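Local coordinates for protein 5-formyl-3-hydroxy-2-methylpyridine 4-carboxylate 5-dehydrogenase (Mesorhizobium japonicum MAFF 303099, PDB 4OM8) that oxidises 5-formyl-3-hydroxy-2-methylpyridine-4-carboxylate with NAD(+) in the breakdown of vitamin B6, and can also reduce it with NADH to 4-pyridoxate, at residues R3-I8 and A80-E85; I84-E89 and A112-G117. One frame throughout, in Å; residues are numbered along the deposited sequence.

Interaction 1 (R3-I8 and A80-E85); sequences RNIAII and ADLVIE
Ala6 and Val83 face each other at the middle of two neighbouring parallel strands, 4-8 and 82-85, where the backbones come closest. Ala6 is bonded through both its polar backbone atoms: its N donates to Leu82 O and its O receives Ile84 N at 2.8 Å. Ile8 N continues the pattern onto Ile84 O. Branched and small apolar residues suit these buried strands. On the face of Ile5, Leu82, Ile7 and Ile84, Ile5 and Leu82 lie alongside each other, CD1 to CD2 at 4.1 Å, while CG2 of Ile5, anti to its backbone N, meets Ile84 CD1; helix 14-23 covers Ile7 and Ile84. On the other face CG1 of Ile8 slants across CG1 of Val83 at 3.7 Å, the methyl of Ala6 touches the side chains of Ala80 and Val83, and helix 73-77 packs against Ala6 and Ile8.

The N-terminal end is more open and polar. Here Asp81 turns its carboxylate onto the start of the other strand, CG lying beside its own backbone N (chi1 -57°). Asp81 OD2 accepts Arg3 N at 2.9 Å and Asn4 N at 3.0 Å, the two amides arriving on the anti side from opposite faces of the carboxylate plane; a short acidic side chain suits this task. Asn4 O is gripped twice in return, by Asp81 N at 2.8 Å and by the longer Leu82 N bond at 3.3 Å. The exposed Arg3 leads its guanidinium away from this aspartate. Such parallel pairing of the first and fourth strands, inside the sheet, is the hallmark of the NAD-binding Rossmann fold, and Ile8 touches the dinucleotide.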
loop_
_atom_site.group_PDB
_atom_site.type_symbol
_atom_site.label_atom_id
_atom_site.label_comp_id
_atom_site.label_asym_id
_atom_site.label_seq_id
_atom_site.Cartn_x
_atom_site.Cartn_y
_atom_site.Cartn_z
ATOM N N ARG A 3 27.138 -3.875 21.018
ATOM C CA ARG A 3 27.312 -2.471 21.382
ATOM C C ARG A 3 27.996 -1.697 20.254
ATOM O O ARG A 3 27.780 -0.503 20.079
ATOM C CB ARG A 3 28.150 -2.341 22.660
ATOM C CG ARG A 3 27.631 -3.106 23.861
ATOM C CD ARG A 3 26.324 -2.525 24.383
ATOM N NE ARG A 3 26.092 -2.944 25.766
ATOM C CZ ARG A 3 24.893 -3.012 26.340
ATOM N NH1 ARG A 3 23.791 -2.709 25.653
ATOM N NH2 ARG A 3 24.796 -3.412 27.605
ATOM N N ASN A 4 28.853 -2.388 19.511
ATOM C CA ASN A 4 29.688 -1.744 18.508
ATOM C C ASN A 4 29.335 -2.251 17.126
ATOM O O ASN A 4 29.382 -3.448 16.865
ATOM C CB ASN A 4 31.167 -1.990 18.816
ATOM C CG ASN A 4 31.538 -1.568 20.227
ATOM O OD1 ASN A 4 31.103 -0.520 20.706
ATOM N ND2 ASN A 4 32.333 -2.388 20.900
ATOM N N ILE A 5 28.954 -1.328 16.252
ATOM C CA ILE A 5 28.503 -1.680 14.920
ATOM C C ILE A 5 29.417 -1.056 13.876
ATOM O O ILE A 5 29.815 0.106 13.995
ATOM C CB ILE A 5 27.054 -1.220 14.700
ATOM C CG1 ILE A 5 26.145 -1.910 15.726
ATOM C CG2 ILE A 5 26.615 -1.508 13.251
ATOM C CD1 ILE A 5 24.682 -1.497 15.657
ATOM N N ALA A 6 29.771 -1.842 12.868
ATOM C CA ALA A 6 30.442 -1.323 11.683
ATOM C C ALA A 6 29.478 -1.431 10.515
ATOM O O ALA A 6 28.808 -2.447 10.363
ATOM C CB ALA A 6 31.728 -2.092 11.382
ATOM N N ILE A 7 29.421 -0.385 9.701
ATOM C CA ILE A 7 28.694 -0.408 8.438
ATOM C C ILE A 7 29.681 -0.314 7.276
ATOM O O ILE A 7 30.537 0.581 7.242
ATOM C CB ILE A 7 27.654 0.735 8.355
ATOM C CG1 ILE A 7 26.605 0.555 9.454
ATOM C CG2 ILE A 7 26.998 0.753 6.978
ATOM C CD1 ILE A 7 25.700 1.739 9.673
ATOM N N ILE A 8 29.563 -1.257 6.338
ATOM C CA ILE A 8 30.400 -1.278 5.137
ATOM C C ILE A 8 29.561 -0.896 3.927
ATOM O O ILE A 8 28.720 -1.678 3.464
ATOM C CB ILE A 8 31.026 -2.663 4.913
ATOM C CG1 ILE A 8 31.683 -3.169 6.202
ATOM C CG2 ILE A 8 31.978 -2.643 3.714
ATOM C CD1 ILE A 8 32.745 -2.234 6.793
ATOM N N ALA A 80 34.125 -4.843 16.385
ATOM C CA ALA A 80 32.701 -4.840 16.041
ATOM C C ALA A 80 31.995 -6.068 16.603
ATOM O O ALA A 80 32.535 -7.189 16.561
ATOM C CB ALA A 80 32.517 -4.774 14.536
ATOM N N ASP A 81 30.790 -5.842 17.125
ATOM C CA ASP A 81 29.893 -6.922 17.533
ATOM C C ASP A 81 28.955 -7.300 16.404
ATOM O O ASP A 81 28.429 -8.413 16.368
ATOM C CB ASP A 81 29.082 -6.511 18.754
ATOM C CG ASP A 81 29.957 -6.111 19.914
ATOM O OD1 ASP A 81 30.915 -6.859 20.216
ATOM O OD2 ASP A 81 29.692 -5.053 20.514
ATOM N N LEU A 82 28.732 -6.341 15.504
ATOM C CA LEU A 82 27.869 -6.511 14.342
ATOM C C LEU A 82 28.494 -5.733 13.208
ATOM O O LEU A 82 28.835 -4.559 13.389
ATOM C CB LEU A 82 26.445 -6.013 14.625
ATOM C CG LEU A 82 25.510 -5.823 13.423
ATOM C CD1 LEU A 82 25.169 -7.159 12.788
ATOM C CD2 LEU A 82 24.228 -5.087 13.830
ATOM N N VAL A 83 28.695 -6.396 12.069
ATOM C CA VAL A 83 29.068 -5.707 10.840
ATOM C C VAL A 83 27.890 -5.807 9.897
ATOM O O VAL A 83 27.422 -6.903 9.601
ATOM C CB VAL A 83 30.313 -6.306 10.169
ATOM C CG1 VAL A 83 30.640 -5.550 8.871
ATOM C CG2 VAL A 83 31.505 -6.308 11.129
ATOM N N ILE A 84 27.403 -4.663 9.441
ATOM C CA ILE A 84 26.338 -4.628 8.453
ATOM C C ILE A 84 26.974 -4.355 7.103
ATOM O O ILE A 84 27.499 -3.258 6.861
ATOM C CB ILE A 84 25.285 -3.556 8.775
ATOM C CG1 ILE A 84 24.651 -3.831 10.143
ATOM C CG2 ILE A 84 24.212 -3.510 7.679
ATOM C CD1 ILE A 84 23.735 -2.727 10.600
ATOM N N GLU A 85 26.966 -5.367 6.246
ATOM C CA GLU A 85 27.467 -5.213 4.890
ATOM C C GLU A 85 26.373 -4.579 4.041
ATOM O O GLU A 85 25.223 -5.067 3.999
ATOM C CB GLU A 85 27.908 -6.562 4.317
ATOM C CG GLU A 85 28.176 -6.523 2.819
ATOM C CD GLU A 85 26.928 -6.798 2.020
ATOM O OE1 GLU A 85 26.326 -7.870 2.228
ATOM O OE2 GLU A 85 26.545 -5.950 1.191
#

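Interaction 2 (I84-E89 and A112-G117). With NAD (nicotinamide-adenine-dinucleotide), chain C.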
loop_
_atom_site.group_PDB
_atom_site.type_symbol
_atom_site.label_atom_id
_atom_site.label_comp_id
_atom_site.label_asym_id
_atom_site.label_seq_id
_atom_site.Cartn_x
_atom_site.Cartn_y
_atom_site.Cartn_z
ATOM N N ILE A 84 27.403 -4.663 9.441
ATOM C CA ILE A 84 26.338 -4.628 8.453
ATOM C C ILE A 84 26.974 -4.355 7.103
ATOM O O ILE A 84 27.499 -3.258 6.861
ATOM C CB ILE A 84 25.285 -3.556 8.775
ATOM C CG1 ILE A 84 24.651 -3.831 10.143
ATOM C CG2 ILE A 84 24.212 -3.510 7.679
ATOM C CD1 ILE A 84 23.735 -2.727 10.600
ATOM N N GLU A 85 26.966 -5.367 6.246
ATOM C CA GLU A 85 27.467 -5.213 4.890
ATOM C C GLU A 85 26.373 -4.579 4.041
ATOM O O GLU A 85 25.223 -5.067 3.999
ATOM C CB GLU A 85 27.908 -6.562 4.317
ATOM C CG GLU A 85 28.176 -6.523 2.819
ATOM C CD GLU A 85 26.928 -6.798 2.020
ATOM O OE1 GLU A 85 26.326 -7.870 2.228
ATOM O OE2 GLU A 85 26.545 -5.950 1.191
ATOM N N ASN A 86 26.740 -3.494 3.366
ATOM C CA ASN A 86 25.792 -2.636 2.668
ATOM C C ASN A 86 26.394 -2.137 1.351
ATOM O O ASN A 86 26.314 -0.954 1.029
ATOM C CB ASN A 86 25.420 -1.466 3.594
ATOM C CG ASN A 86 24.278 -0.619 3.066
ATOM O OD1 ASN A 86 23.247 -1.128 2.618
ATOM N ND2 ASN A 86 24.465 0.694 3.116
ATOM N N VAL A 87 27.016 -3.049 0.606
ATOM C CA VAL A 87 27.726 -2.704 -0.627
ATOM C C VAL A 87 26.820 -3.073 -1.822
ATOM O O VAL A 87 25.704 -3.535 -1.608
ATOM C CB VAL A 87 29.122 -3.406 -0.675
ATOM C CG1 VAL A 87 29.949 -3.022 0.563
ATOM C CG2 VAL A 87 28.990 -4.925 -0.849
ATOM N N PRO A 88 27.269 -2.837 -3.076
ATOM C CA PRO A 88 26.348 -3.096 -4.191
ATOM C C PRO A 88 25.804 -4.515 -4.254
ATOM O O PRO A 88 26.375 -5.470 -3.706
ATOM C CB PRO A 88 27.206 -2.812 -5.427
ATOM C CG PRO A 88 28.173 -1.778 -4.967
ATOM C CD PRO A 88 28.469 -2.113 -3.530
ATOM N N GLU A 89 24.680 -4.626 -4.949
ATOM C CA GLU A 89 23.978 -5.883 -5.124
ATOM C C GLU A 89 24.689 -6.774 -6.152
ATOM O O GLU A 89 24.259 -6.919 -7.299
ATOM C CB GLU A 89 22.536 -5.592 -5.528
ATOM C CG GLU A 89 21.640 -6.788 -5.447
ATOM C CD GLU A 89 21.186 -7.089 -4.031
ATOM O OE1 GLU A 89 20.021 -7.501 -3.897
ATOM O OE2 GLU A 89 21.983 -6.936 -3.066
ATOM N N ALA A 112 25.689 -9.069 9.105
ATOM C CA ALA A 112 24.389 -8.948 8.468
ATOM C C ALA A 112 24.533 -8.338 7.094
ATOM O O ALA A 112 25.362 -7.454 6.906
ATOM C CB ALA A 112 23.467 -8.088 9.319
ATOM N N SER A 113 23.753 -8.813 6.132
ATOM C CA SER A 113 23.692 -8.169 4.826
ATOM C C SER A 113 22.394 -7.406 4.660
ATOM O O SER A 113 21.329 -7.907 5.025
ATOM C CB SER A 113 23.808 -9.194 3.700
ATOM O OG SER A 113 23.730 -8.541 2.437
ATOM N N ASP A 114 22.494 -6.221 4.053
ATOM C CA ASP A 114 21.332 -5.415 3.678
ATOM C C ASP A 114 20.779 -5.823 2.308
ATOM O O ASP A 114 19.876 -5.159 1.795
ATOM C CB ASP A 114 21.726 -3.928 3.672
ATOM C CG ASP A 114 20.533 -2.976 3.672
ATOM O OD1 ASP A 114 19.455 -3.331 4.170
ATOM O OD2 ASP A 114 20.723 -1.824 3.227
ATOM N N THR A 115 21.287 -6.917 1.732
ATOM C CA THR A 115 20.873 -7.335 0.389
ATOM C C THR A 115 19.353 -7.431 0.243
ATOM O O THR A 115 18.643 -7.842 1.159
ATOM C CB THR A 115 21.488 -8.692 -0.003
ATOM O OG1 THR A 115 21.141 -8.989 -1.369
ATOM C CG2 THR A 115 20.966 -9.811 0.902
ATOM N N SER A 116 18.863 -7.047 -0.930
ATOM C CA SER A 116 17.454 -7.247 -1.251
ATOM C C SER A 116 17.203 -8.573 -1.974
ATOM O O SER A 116 16.178 -9.215 -1.759
ATOM C CB SER A 116 16.945 -6.084 -2.105
ATOM O OG SER A 116 16.963 -4.870 -1.373
ATOM N N GLY A 117 18.127 -8.983 -2.835
ATOM C CA GLY A 117 17.829 -10.067 -3.755
ATOM C C GLY A 117 18.780 -11.240 -3.825
ATOM O O GLY A 117 18.549 -12.172 -4.591
HETATM P PA NAD C . 24.520 2.262 -3.407
HETATM O O1A NAD C . 25.002 1.869 -4.793
HETATM O O2A NAD C . 23.775 3.570 -3.193
HETATM O O5B NAD C . 25.798 2.254 -2.429
HETATM C C5B NAD C . 26.775 1.212 -2.460
HETATM C C4B NAD C . 28.030 1.736 -1.779
HETATM O O4B NAD C . 28.949 0.661 -1.582
HETATM C C3B NAD C . 28.729 2.786 -2.641
HETATM O O3B NAD C . 28.904 4.001 -1.900
HETATM C C2B NAD C . 30.060 2.134 -2.997
HETATM O O2B NAD C . 31.156 3.052 -3.133
HETATM C C1B NAD C . 30.259 1.193 -1.826
HETATM N N9A NAD C . 31.191 0.074 -2.047
HETATM C C8A NAD C . 31.402 -0.621 -3.178
HETATM N N7A NAD C . 32.321 -1.598 -2.973
HETATM C C5A NAD C . 32.704 -1.536 -1.688
HETATM C C6A NAD C . 33.639 -2.265 -0.813
HETATM N N6A NAD C . 34.378 -3.301 -1.280
HETATM N N1A NAD C . 33.736 -1.864 0.473
HETATM C C2A NAD C . 33.016 -0.837 0.957
HETATM N N3A NAD C . 32.148 -0.129 0.217
HETATM C C4A NAD C . 31.960 -0.427 -1.086
HETATM O O3 NAD C . 23.704 0.995 -2.834
HETATM P PN NAD C . 22.460 1.031 -1.813
HETATM O O1N NAD C . 21.205 1.440 -2.562
HETATM O O2N NAD C . 22.806 1.757 -0.533
HETATM O O5D NAD C . 22.307 -0.526 -1.466
HETATM C C5D NAD C . 23.325 -1.245 -0.758
HETATM C C4D NAD C . 22.781 -2.638 -0.460
HETATM O O4D NAD C . 21.547 -2.479 0.233
HETATM C C3D NAD C . 22.456 -3.424 -1.720
HETATM O O3D NAD C . 22.629 -4.809 -1.408
HETATM C C2D NAD C . 20.978 -3.167 -1.945
HETATM O O2D NAD C . 20.336 -4.256 -2.616
HETATM C C1D NAD C . 20.469 -3.054 -0.518
HETATM N N1N NAD C . 19.258 -2.235 -0.352
HETATM C C2N NAD C . 18.990 -1.167 -1.131
HETATM C C3N NAD C . 17.833 -0.416 -0.909
HETATM C C7N NAD C . 17.453 0.765 -1.764
HETATM O O7N NAD C . 18.292 1.438 -2.343
HETATM N N7N NAD C . 16.153 1.031 -1.879
HETATM C C4N NAD C . 16.968 -0.771 0.120
HETATM C C5N NAD C . 17.280 -1.866 0.912
HETATM C C6N NAD C . 18.443 -2.577 0.656
#
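Glu89 and Thr115 meet where the two segments have already parted, and the carboxylate of Glu89 bridges protein and cofactor. Glu89 OE2 accepts two hydroxyl hydrogen bonds, from Thr115 OG1 at 2.8 Å and from O3D of the nicotinamide ribose, also at 2.8 Å. Glu89 OE1 receives Gly117 N at 2.6 Å, nearly along the C-O axis, with a weak bond from Ser116 N beside it. A chain bent at chi2 (79°) brings the carboxylate up to the ribose hydroxyls. Lacking a side chain, Gly117 lets the carboxylate come close to its amide.

Earlier along both segments, strands 82-85 and 110-113, joined through helix 91-102 in a beta-alpha-beta unit of the Rossmann fold, are still paired. Glu85 N binds Ala112 O, and Asp114 N binds Glu85 O. The small Ala112 meets Ile84 CG1 with its methyl, and Met136 of strand 133-137 packs against both residues. On the other face the buried Glu85 accepts Ser113 OG on OE1 at 2.7 Å and Val87 N on OE2 at 3.0 Å. Tyr98 adds a bond and Lys94 a salt bridge, which would favour the charged form. Ser113 OG also accepts Thr115 N, an ST turn that bends the chain beyond the strand. Pro88 CD packs 3.3 Å from C8A of the adenine, while Ser116, hydrogen-bonded to His137, brings OG within 3.4 Å of C6N on the nicotinamide ring.

How the interactions relate
Strand 82-85 is common to both contacts, which share Ile84 and Glu85 and have centres 13 Å apart. Strand 4-8 borders it on one side in interaction 1 and strand 110-113 on the other in interaction 2, so the three strands form the parallel middle of one sheet. Interaction 2 starts on the shared strand where interaction 1 ends. Two close backbone pairs join them: Ile8 O lies 2.7 Å from Asn86 N, and Val83 O lies 2.8 Å from Ala112 N, both probable hydrogen bonds. Interaction 1 is mainly strand pairing inside the sheet, with Ile8 at its cofactor end; interaction 2 carries on past the strand ends into the loops that hold NAD, as Rossmann domains bind dinucleotides.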